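Local coordinates for 2-hydroxyisobutanoyl-CoA mutase large subunit (Aquincola tertiaricarbonis, PDB 4R3U), which isomerises 2-hydroxyisobutyryl-CoA and (S)-3-hydroxybutyryl-CoA, acting as the substrate-binding large subunit together with a small cobalamin-binding subunit, at residues I250-H256 against L296-V301; F340-A346 against A373-N379. Residues are numbered along the deposited sequence.

Contact 1. Residues I250-H256 against L296-V301. With 3HC (3-hydroxybutanoyl-coenzyme A), chain E.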
loop_
_atom_site.group_PDB
_atom_site.type_symbol
_atom_site.label_atom_id
_atom_site.label_comp_id
_atom_site.label_asym_id
_atom_site.label_seq_id
_atom_site.Cartn_x
_atom_site.Cartn_y
_atom_site.Cartn_z
ATOM N N ILE A 250 25.601 -11.595 13.518
ATOM C CA ILE A 250 24.687 -12.541 12.881
ATOM C C ILE A 250 23.306 -11.927 12.786
ATOM O O ILE A 250 22.933 -11.058 13.564
ATOM C CB ILE A 250 24.642 -13.856 13.731
ATOM C CG1 ILE A 250 23.913 -15.012 12.996
ATOM C CG2 ILE A 250 24.070 -13.607 15.176
ATOM C CD1 ILE A 250 24.009 -16.407 13.675
ATOM N N ASN A 251 22.549 -12.428 11.848
ATOM C CA ASN A 251 21.151 -12.223 11.617
ATOM C C ASN A 251 20.667 -13.646 11.497
ATOM O O ASN A 251 20.910 -14.292 10.454
ATOM C CB ASN A 251 20.891 -11.468 10.306
ATOM C CG ASN A 251 20.653 -9.998 10.473
ATOM O OD1 ASN A 251 20.843 -9.385 11.529
ATOM N ND2 ASN A 251 20.260 -9.391 9.416
ATOM N N ILE A 252 20.099 -14.184 12.618
ATOM C CA ILE A 252 19.481 -15.514 12.678
ATOM C C ILE A 252 18.219 -15.324 11.826
ATOM O O ILE A 252 17.360 -14.512 12.167
ATOM C CB ILE A 252 19.218 -15.982 14.133
ATOM C CG1 ILE A 252 20.506 -15.887 14.975
ATOM C CG2 ILE A 252 18.659 -17.407 14.159
ATOM C CD1 ILE A 252 20.331 -15.703 16.483
ATOM N N SER A 253 18.182 -15.975 10.666
ATOM C CA SER A 253 17.188 -15.720 9.626
ATOM C C SER A 253 16.010 -16.664 9.419
ATOM O O SER A 253 16.161 -17.879 9.371
ATOM C CB SER A 253 17.874 -15.435 8.289
ATOM O OG SER A 253 19.087 -14.714 8.427
ATOM N N GLY A 254 14.855 -16.063 9.201
ATOM C CA GLY A 254 13.620 -16.774 8.888
ATOM C C GLY A 254 13.186 -16.524 7.454
ATOM O O GLY A 254 12.528 -17.380 6.850
ATOM N N TYR A 255 13.613 -15.358 6.896
ATOM C CA TYR A 255 13.313 -14.950 5.535
ATOM C C TYR A 255 13.431 -16.090 4.491
ATOM O O TYR A 255 12.490 -16.355 3.731
ATOM C CB TYR A 255 14.176 -13.729 5.121
ATOM C CG TYR A 255 13.831 -13.206 3.734
ATOM C CD1 TYR A 255 12.765 -12.325 3.543
ATOM C CD2 TYR A 255 14.518 -13.654 2.606
ATOM C CE1 TYR A 255 12.378 -11.919 2.266
ATOM C CE2 TYR A 255 14.149 -13.245 1.323
ATOM C CZ TYR A 255 13.075 -12.378 1.155
ATOM O OH TYR A 255 12.707 -11.962 -0.109
ATOM N N HIS A 256 14.604 -16.731 4.455
ATOM C CA HIS A 256 14.958 -17.783 3.514
ATOM C C HIS A 256 14.145 -19.028 3.732
ATOM O O HIS A 256 13.854 -19.722 2.760
ATOM C CB HIS A 256 16.458 -18.067 3.591
ATOM C CG HIS A 256 17.280 -16.819 3.712
ATOM N ND1 HIS A 256 17.548 -16.245 4.956
ATOM C CD2 HIS A 256 17.838 -16.053 2.747
ATOM C CE1 HIS A 256 18.274 -15.170 4.699
ATOM N NE2 HIS A 256 18.480 -15.017 3.388
ATOM N N LEU A 296 22.938 -10.060 19.403
ATOM C CA LEU A 296 22.336 -11.011 18.473
ATOM C C LEU A 296 21.214 -10.260 17.764
ATOM O O LEU A 296 20.630 -9.327 18.331
ATOM C CB LEU A 296 21.744 -12.234 19.212
ATOM C CG LEU A 296 22.705 -13.207 19.895
ATOM C CD1 LEU A 296 21.941 -14.168 20.789
ATOM C CD2 LEU A 296 23.534 -13.975 18.873
ATOM N N ALA A 297 20.917 -10.651 16.530
ATOM C CA ALA A 297 19.874 -10.031 15.711
ATOM C C ALA A 297 19.282 -11.081 14.784
ATOM O O ALA A 297 19.850 -12.174 14.614
ATOM C CB ALA A 297 20.439 -8.850 14.919
ATOM N N PHE A 298 18.126 -10.757 14.212
ATOM C CA PHE A 298 17.334 -11.642 13.346
ATOM C C PHE A 298 16.968 -10.998 12.015
ATOM O O PHE A 298 17.146 -9.790 11.820
ATOM C CB PHE A 298 16.058 -12.067 14.096
ATOM C CG PHE A 298 16.336 -12.857 15.343
ATOM C CD1 PHE A 298 16.667 -12.216 16.536
ATOM C CD2 PHE A 298 16.314 -14.243 15.322
ATOM C CE1 PHE A 298 16.985 -12.953 17.677
ATOM C CE2 PHE A 298 16.608 -14.980 16.478
ATOM C CZ PHE A 298 16.950 -14.329 17.639
ATOM N N PHE A 299 16.465 -11.819 11.099
ATOM C CA PHE A 299 16.019 -11.379 9.782
ATOM C C PHE A 299 14.769 -12.166 9.409
ATOM O O PHE A 299 14.800 -13.393 9.288
ATOM C CB PHE A 299 17.161 -11.521 8.741
ATOM C CG PHE A 299 16.814 -11.373 7.271
ATOM C CD1 PHE A 299 15.882 -10.429 6.845
ATOM C CD2 PHE A 299 17.475 -12.121 6.312
ATOM C CE1 PHE A 299 15.585 -10.276 5.497
ATOM C CE2 PHE A 299 17.190 -11.953 4.948
ATOM C CZ PHE A 299 16.265 -11.012 4.546
ATOM N N PHE A 300 13.653 -11.454 9.256
ATOM C CA PHE A 300 12.360 -12.066 8.902
ATOM C C PHE A 300 11.734 -11.459 7.646
ATOM O O PHE A 300 12.059 -10.343 7.262
ATOM C CB PHE A 300 11.384 -11.994 10.097
ATOM C CG PHE A 300 11.878 -12.775 11.293
ATOM C CD1 PHE A 300 11.950 -14.171 11.257
ATOM C CD2 PHE A 300 12.316 -12.116 12.444
ATOM C CE1 PHE A 300 12.439 -14.888 12.350
ATOM C CE2 PHE A 300 12.788 -12.837 13.539
ATOM C CZ PHE A 300 12.862 -14.216 13.484
ATOM N N VAL A 301 10.838 -12.198 7.022
ATOM C CA VAL A 301 10.075 -11.723 5.871
ATOM C C VAL A 301 8.824 -10.990 6.412
ATOM O O VAL A 301 8.394 -11.233 7.553
ATOM C CB VAL A 301 9.651 -12.925 4.929
ATOM C CG1 VAL A 301 8.607 -13.826 5.592
ATOM C CG2 VAL A 301 9.159 -12.441 3.581
HETATM N N1A 3HC E . 15.823 5.413 20.484
HETATM C C2A 3HC E . 17.256 5.536 20.836
HETATM N N3A 3HC E . 18.116 4.741 19.950
HETATM C C4A 3HC E . 17.603 4.006 18.934
HETATM C C5A 3HC E . 16.276 3.950 18.690
HETATM C C6A 3HC E . 15.408 4.629 19.473
HETATM N N6A 3HC E . 14.111 4.532 19.186
HETATM N N7A 3HC E . 16.101 3.160 17.627
HETATM C C8A 3HC E . 17.295 2.743 17.215
HETATM N N9A 3HC E . 18.216 3.238 18.037
HETATM C C1B 3HC E . 19.700 3.062 18.005
HETATM C C2B 3HC E . 20.124 1.629 18.253
HETATM O O2B 3HC E . 20.256 1.350 19.650
HETATM C C3B 3HC E . 21.458 1.563 17.528
HETATM O O3B 3HC E . 22.517 2.118 18.346
HETATM P P3B 3HC E . 23.963 1.420 18.519
HETATM O O7A 3HC E . 24.491 1.397 17.139
HETATM O O8A 3HC E . 24.650 2.370 19.428
HETATM O O9A 3HC E . 23.616 0.108 19.111
HETATM C C4B 3HC E . 21.255 2.482 16.329
HETATM O O4B 3HC E . 20.179 3.403 16.684
HETATM C C5B 3HC E . 20.929 1.676 15.059
HETATM O O5B 3HC E . 19.585 1.152 15.136
HETATM P P1A 3HC E . 19.232 -0.438 15.154
HETATM O O1A 3HC E . 20.364 -1.245 15.688
HETATM O O2A 3HC E . 17.904 -0.606 15.768
HETATM O O3A 3HC E . 19.039 -0.617 13.533
HETATM P P2A 3HC E . 20.125 -1.177 12.462
HETATM O O4A 3HC E . 19.516 -1.098 11.126
HETATM O O5A 3HC E . 21.461 -0.568 12.674
HETATM O O6A 3HC E . 20.223 -2.689 12.918
HETATM C CBP 3HC E . 19.804 -5.076 12.897
HETATM C CCP 3HC E . 19.185 -3.669 12.747
HETATM C CDP 3HC E . 20.235 -5.210 14.363
HETATM C CEP 3HC E . 18.732 -6.136 12.623
HETATM C CAP 3HC E . 21.045 -5.253 11.958
HETATM O OAP 3HC E . 21.755 -6.498 12.139
HETATM C C9P 3HC E . 20.834 -4.914 10.454
HETATM O O9P 3HC E . 20.981 -3.766 10.031
HETATM N N8P 3HC E . 20.583 -5.954 9.643
HETATM C C7P 3HC E . 20.437 -5.769 8.194
HETATM C C6P 3HC E . 20.416 -7.117 7.489
HETATM C C5P 3HC E . 20.159 -6.982 5.984
HETATM O O5P 3HC E . 19.894 -5.903 5.448
HETATM N N4P 3HC E . 20.258 -8.146 5.332
HETATM C C3P 3HC E . 20.032 -8.257 3.898
HETATM C C2P 3HC E . 19.632 -9.678 3.609
HETATM S S1P 3HC E . 19.227 -9.920 1.853
HETATM C C1 3HC E . 18.874 -11.683 1.942
HETATM O O1 3HC E . 19.544 -12.482 2.595
HETATM C C2 3HC E . 17.603 -12.167 1.221
HETATM C C3 3HC E . 17.803 -12.292 -0.291
HETATM O O3 3HC E . 18.217 -11.037 -0.818
HETATM C C4 3HC E . 18.828 -13.384 -0.633
#
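This is a buried parallel strand pairing in the TIM barrel, joining strand 252-253 to strand 298-302, with helices 255-259 and 264-283 between them in sequence. Ile-252 and Ser-253 bridge to Phe-298 and Phe-299, both at CA-CA 4.5 Å. Three backbone hydrogen bonds fix the register: Ile-252 N to Ala-297 O (2.8 Å), Phe-299 N to Ile-252 O (3.0 Å) and Gly-254 N to Phe-299 O (2.7 Å, nearly linear at 178°); Phe-299 O also takes a weak bond from Tyr-255 N (3.3 Å). A CB on Gly-254 would clash with Phe-300 CD1. On the helix-facing side, Ile-252 CB meets Phe-298 CD2 at 3.6 Å, Ile-252 also touching Leu-275 of helix 264-283. The other face carries Ser-253, whose OG bonds Asn-251 O (2.8 Å), and Phe-299, which reaches the thioester (CE2 to 3HC O1, 3.4 Å). Tyr-255 and His-256 complete an aromatic cluster: the Tyr-255 and Phe-299 planes, 10° apart, are slid, centroids 4.9 Å apart, and Tyr-255 CB makes a CH-pi contact 3.5 Å from the Phe-299 centroid. At the acyl end His-256 NE2 is hydrogen-bonded to O1 of bound 2-hydroxyisobutyryl-CoA and, at 2.9 Å, to 3HC O1.

Contact 2. Residues F340-A346 against A373-N379. With 3HC (3-hydroxybutanoyl-coenzyme A), chain E.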
loop_
_atom_site.group_PDB
_atom_site.type_symbol
_atom_site.label_atom_id
_atom_site.label_comp_id
_atom_site.label_asym_id
_atom_site.label_seq_id
_atom_site.Cartn_x
_atom_site.Cartn_y
_atom_site.Cartn_z
ATOM N N PHE A 340 15.342 -6.915 14.681
ATOM C CA PHE A 340 15.270 -7.607 13.395
ATOM C C PHE A 340 15.223 -6.716 12.161
ATOM O O PHE A 340 14.672 -5.612 12.195
ATOM C CB PHE A 340 14.134 -8.667 13.367
ATOM C CG PHE A 340 12.724 -8.147 13.181
ATOM C CD1 PHE A 340 12.018 -7.590 14.250
ATOM C CD2 PHE A 340 12.073 -8.270 11.954
ATOM C CE1 PHE A 340 10.692 -7.160 14.088
ATOM C CE2 PHE A 340 10.761 -7.801 11.786
ATOM C CZ PHE A 340 10.077 -7.265 12.854
ATOM N N HIS A 341 15.849 -7.218 11.073
ATOM C CA HIS A 341 15.796 -6.627 9.752
ATOM C C HIS A 341 14.639 -7.364 9.101
ATOM O O HIS A 341 14.398 -8.548 9.386
ATOM C CB HIS A 341 17.077 -6.888 8.947
ATOM C CG HIS A 341 16.968 -6.492 7.490
ATOM N ND1 HIS A 341 16.941 -5.163 7.093
ATOM C CD2 HIS A 341 16.834 -7.264 6.393
ATOM C CE1 HIS A 341 16.795 -5.173 5.791
ATOM N NE2 HIS A 341 16.748 -6.408 5.318
ATOM N N CYS A 342 13.921 -6.668 8.230
ATOM C CA CYS A 342 12.780 -7.246 7.533
ATOM C C CYS A 342 12.915 -6.986 6.030
ATOM O O CYS A 342 13.409 -5.943 5.617
ATOM C CB CYS A 342 11.471 -6.675 8.094
ATOM S SG CYS A 342 9.973 -7.489 7.493
ATOM N N GLN A 343 12.481 -7.946 5.222
ATOM C CA GLN A 343 12.417 -7.802 3.781
ATOM C C GLN A 343 11.032 -8.246 3.420
ATOM O O GLN A 343 10.531 -9.212 4.001
ATOM C CB GLN A 343 13.484 -8.642 3.061
ATOM C CG GLN A 343 13.538 -8.395 1.542
ATOM C CD GLN A 343 14.669 -9.124 0.850
ATOM O OE1 GLN A 343 15.619 -9.618 1.461
ATOM N NE2 GLN A 343 14.619 -9.169 -0.453
ATOM N N THR A 344 10.394 -7.531 2.485
ATOM C CA THR A 344 9.064 -7.852 2.007
ATOM C C THR A 344 9.152 -9.154 1.206
ATOM O O THR A 344 10.240 -9.476 0.682
ATOM C CB THR A 344 8.436 -6.629 1.297
ATOM O OG1 THR A 344 9.195 -6.293 0.134
ATOM C CG2 THR A 344 8.330 -5.400 2.215
ATOM N N ALA A 345 8.042 -9.951 1.168
ATOM C CA ALA A 345 8.036 -11.232 0.465
ATOM C C ALA A 345 8.135 -11.139 -1.051
ATOM O O ALA A 345 7.151 -10.854 -1.756
ATOM C CB ALA A 345 6.826 -12.049 0.868
ATOM N N ALA A 346 9.320 -11.459 -1.558
ATOM C CA ALA A 346 9.653 -11.506 -2.974
ATOM C C ALA A 346 8.808 -12.632 -3.681
ATOM O O ALA A 346 8.365 -12.451 -4.824
ATOM C CB ALA A 346 11.114 -11.791 -3.087
ATOM N N ALA A 373 9.842 -3.547 13.038
ATOM C CA ALA A 373 11.136 -3.856 12.407
ATOM C C ALA A 373 12.141 -2.703 12.641
ATOM O O ALA A 373 11.728 -1.534 12.759
ATOM C CB ALA A 373 10.938 -4.110 10.925
ATOM N N GLN A 374 13.441 -3.046 12.751
ATOM C CA GLN A 374 14.547 -2.097 13.022
ATOM C C GLN A 374 15.174 -1.622 11.742
ATOM O O GLN A 374 15.830 -0.567 11.709
ATOM C CB GLN A 374 15.645 -2.768 13.871
ATOM C CG GLN A 374 15.361 -2.796 15.353
ATOM C CD GLN A 374 14.073 -3.471 15.725
ATOM O OE1 GLN A 374 13.939 -4.691 15.676
ATOM N NE2 GLN A 374 13.072 -2.676 16.046
ATOM N N SER A 375 15.028 -2.457 10.709
ATOM C CA SER A 375 15.592 -2.271 9.394
ATOM C C SER A 375 14.650 -2.904 8.378
ATOM O O SER A 375 14.003 -3.932 8.664
ATOM C CB SER A 375 16.988 -2.892 9.343
ATOM O OG SER A 375 17.663 -2.665 8.117
ATOM N N LEU A 376 14.538 -2.273 7.196
ATOM C CA LEU A 376 13.652 -2.754 6.151
ATOM C C LEU A 376 14.161 -2.578 4.751
ATOM O O LEU A 376 14.569 -1.481 4.369
ATOM C CB LEU A 376 12.258 -2.109 6.298
ATOM C CG LEU A 376 11.128 -2.459 5.293
ATOM C CD1 LEU A 376 10.738 -3.932 5.369
ATOM C CD2 LEU A 376 9.930 -1.555 5.499
ATOM N N HIS A 377 14.064 -3.666 3.956
ATOM C CA HIS A 377 14.291 -3.667 2.533
ATOM C C HIS A 377 12.893 -3.895 1.903
ATOM O O HIS A 377 12.212 -4.894 2.195
ATOM C CB HIS A 377 15.232 -4.810 2.092
ATOM C CG HIS A 377 15.327 -4.962 0.589
ATOM N ND1 HIS A 377 16.359 -4.375 -0.140
ATOM C CD2 HIS A 377 14.505 -5.611 -0.271
ATOM C CE1 HIS A 377 16.112 -4.660 -1.407
ATOM N NE2 HIS A 377 15.026 -5.424 -1.534
ATOM N N THR A 378 12.499 -2.993 0.993
ATOM C CA THR A 378 11.301 -3.156 0.189
ATOM C C THR A 378 11.753 -3.644 -1.190
ATOM O O THR A 378 12.719 -3.098 -1.751
ATOM C CB THR A 378 10.463 -1.870 0.134
ATOM O OG1 THR A 378 11.321 -0.739 0.100
ATOM C CG2 THR A 378 9.499 -1.753 1.295
ATOM N N ASN A 379 11.066 -4.665 -1.744
ATOM C CA ASN A 379 11.457 -5.192 -3.045
ATOM C C ASN A 379 11.070 -4.256 -4.176
ATOM O O ASN A 379 10.224 -3.382 -3.965
ATOM C CB ASN A 379 10.879 -6.592 -3.276
ATOM C CG ASN A 379 11.281 -7.585 -2.241
ATOM O OD1 ASN A 379 12.403 -7.568 -1.731
ATOM N ND2 ASN A 379 10.341 -8.447 -1.873
HETATM N N1A 3HC E . 15.823 5.413 20.484
HETATM C C2A 3HC E . 17.256 5.536 20.836
HETATM N N3A 3HC E . 18.116 4.741 19.950
HETATM C C4A 3HC E . 17.603 4.006 18.934
HETATM C C5A 3HC E . 16.276 3.950 18.690
HETATM C C6A 3HC E . 15.408 4.629 19.473
HETATM N N6A 3HC E . 14.111 4.532 19.186
HETATM N N7A 3HC E . 16.101 3.160 17.627
HETATM C C8A 3HC E . 17.295 2.743 17.215
HETATM N N9A 3HC E . 18.216 3.238 18.037
HETATM C C1B 3HC E . 19.700 3.062 18.005
HETATM C C2B 3HC E . 20.124 1.629 18.253
HETATM O O2B 3HC E . 20.256 1.350 19.650
HETATM C C3B 3HC E . 21.458 1.563 17.528
HETATM O O3B 3HC E . 22.517 2.118 18.346
HETATM P P3B 3HC E . 23.963 1.420 18.519
HETATM O O7A 3HC E . 24.491 1.397 17.139
HETATM O O8A 3HC E . 24.650 2.370 19.428
HETATM O O9A 3HC E . 23.616 0.108 19.111
HETATM C C4B 3HC E . 21.255 2.482 16.329
HETATM O O4B 3HC E . 20.179 3.403 16.684
HETATM C C5B 3HC E . 20.929 1.676 15.059
HETATM O O5B 3HC E . 19.585 1.152 15.136
HETATM P P1A 3HC E . 19.232 -0.438 15.154
HETATM O O1A 3HC E . 20.364 -1.245 15.688
HETATM O O2A 3HC E . 17.904 -0.606 15.768
HETATM O O3A 3HC E . 19.039 -0.617 13.533
HETATM P P2A 3HC E . 20.125 -1.177 12.462
HETATM O O4A 3HC E . 19.516 -1.098 11.126
HETATM O O5A 3HC E . 21.461 -0.568 12.674
HETATM O O6A 3HC E . 20.223 -2.689 12.918
HETATM C CBP 3HC E . 19.804 -5.076 12.897
HETATM C CCP 3HC E . 19.185 -3.669 12.747
HETATM C CDP 3HC E . 20.235 -5.210 14.363
HETATM C CEP 3HC E . 18.732 -6.136 12.623
HETATM C CAP 3HC E . 21.045 -5.253 11.958
HETATM O OAP 3HC E . 21.755 -6.498 12.139
HETATM C C9P 3HC E . 20.834 -4.914 10.454
HETATM O O9P 3HC E . 20.981 -3.766 10.031
HETATM N N8P 3HC E . 20.583 -5.954 9.643
HETATM C C7P 3HC E . 20.437 -5.769 8.194
HETATM C C6P 3HC E . 20.416 -7.117 7.489
HETATM C C5P 3HC E . 20.159 -6.982 5.984
HETATM O O5P 3HC E . 19.894 -5.903 5.448
HETATM N N4P 3HC E . 20.258 -8.146 5.332
HETATM C C3P 3HC E . 20.032 -8.257 3.898
HETATM C C2P 3HC E . 19.632 -9.678 3.609
HETATM S S1P 3HC E . 19.227 -9.920 1.853
HETATM C C1 3HC E . 18.874 -11.683 1.942
HETATM O O1 3HC E . 19.544 -12.482 2.595
HETATM C C2 3HC E . 17.603 -12.167 1.221
HETATM C C3 3HC E . 17.803 -12.292 -0.291
HETATM O O3 3HC E . 18.217 -11.037 -0.818
HETATM C C4 3HC E . 18.828 -13.384 -0.633
HETATM O O HOH W 1 7.470 -7.321 -1.609
#
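Phe-340 and Asn-379, each with 80 Å² buried, close the two ends of a parallel strand pair, and Thr-344, with 66 Å², works beside Asn-379. At the first end, the Phe-340 ring receives Ala-373 CA over its face, 3.9 Å from the centroid and 24° off the normal, a CH-pi contact. Its backbone is held twice by one residue: Phe-340 N donates to Gln-374 OE1 (2.8 Å), and Gln-374 N donates to Phe-340 O (2.9 Å). At the far end, the Asn-379 side chain bridges back, with ND2 donating to Thr-344 O (2.8 Å) and OD1 accepting from Gln-343 NE2 (3.0 Å), while Asn-379 N donates to Thr-344 OG1 (3.1 Å). A water joins Thr-344 OG1 (2.7 Å) to Asn-379 ND2, from which it accepts a weak bond (3.1 Å).

Between these ends the strands run with their axes 19° from parallel and 4.5 Å apart at closest approach, tied by Cys-342 N to Ser-375 O (2.8 Å), His-377 N to Cys-342 O (2.9 Å) and Thr-344 N to His-377 O (3.2 Å). The face bearing His-341, Gln-343, Ser-375 and His-377 lines the ligand cavity. His-341 ND1 is hydrogen-bonded to Ser-375 OG (2.8 Å), and 3HC O5P lies over the face of the His-341 ring, 3.2 Å from NE2; Gln-343 OE1 comes within 3.2 Å of 3HC C2.

The pair belongs to a beta-alpha-beta unit: helix 357-370 connects the strands and packs on Cys-342, Thr-344 and Thr-378, while strand 298-302 flanks 340-344 and strand 97-102 flanks 375-377.

Contacts 1 and 2 are consecutive along the chain and lie side by side in one parallel sheet, their centres 10 Å apart. Strands 298-302 and 340-344 join them: Phe-298 O to His-341 N and Phe-300 N to His-341 O, each 3.0 Å, are probable hydrogen bonds. Inside the barrel, Phe-299 CD1 packs 3.3 Å from His-341 CD2, and Tyr-255 OH lies 3.4 Å from Ala-346 CB. Both contacts line the same 3HC channel. At the acyl end, C2 of 3HC is approached by Tyr-255 CE2 (3.6 Å) from contact 1, and Gln-343 of contact 2 meets the same C2; Tyr-255 and Gln-343 also border the 5'-deoxyadenosine pocket.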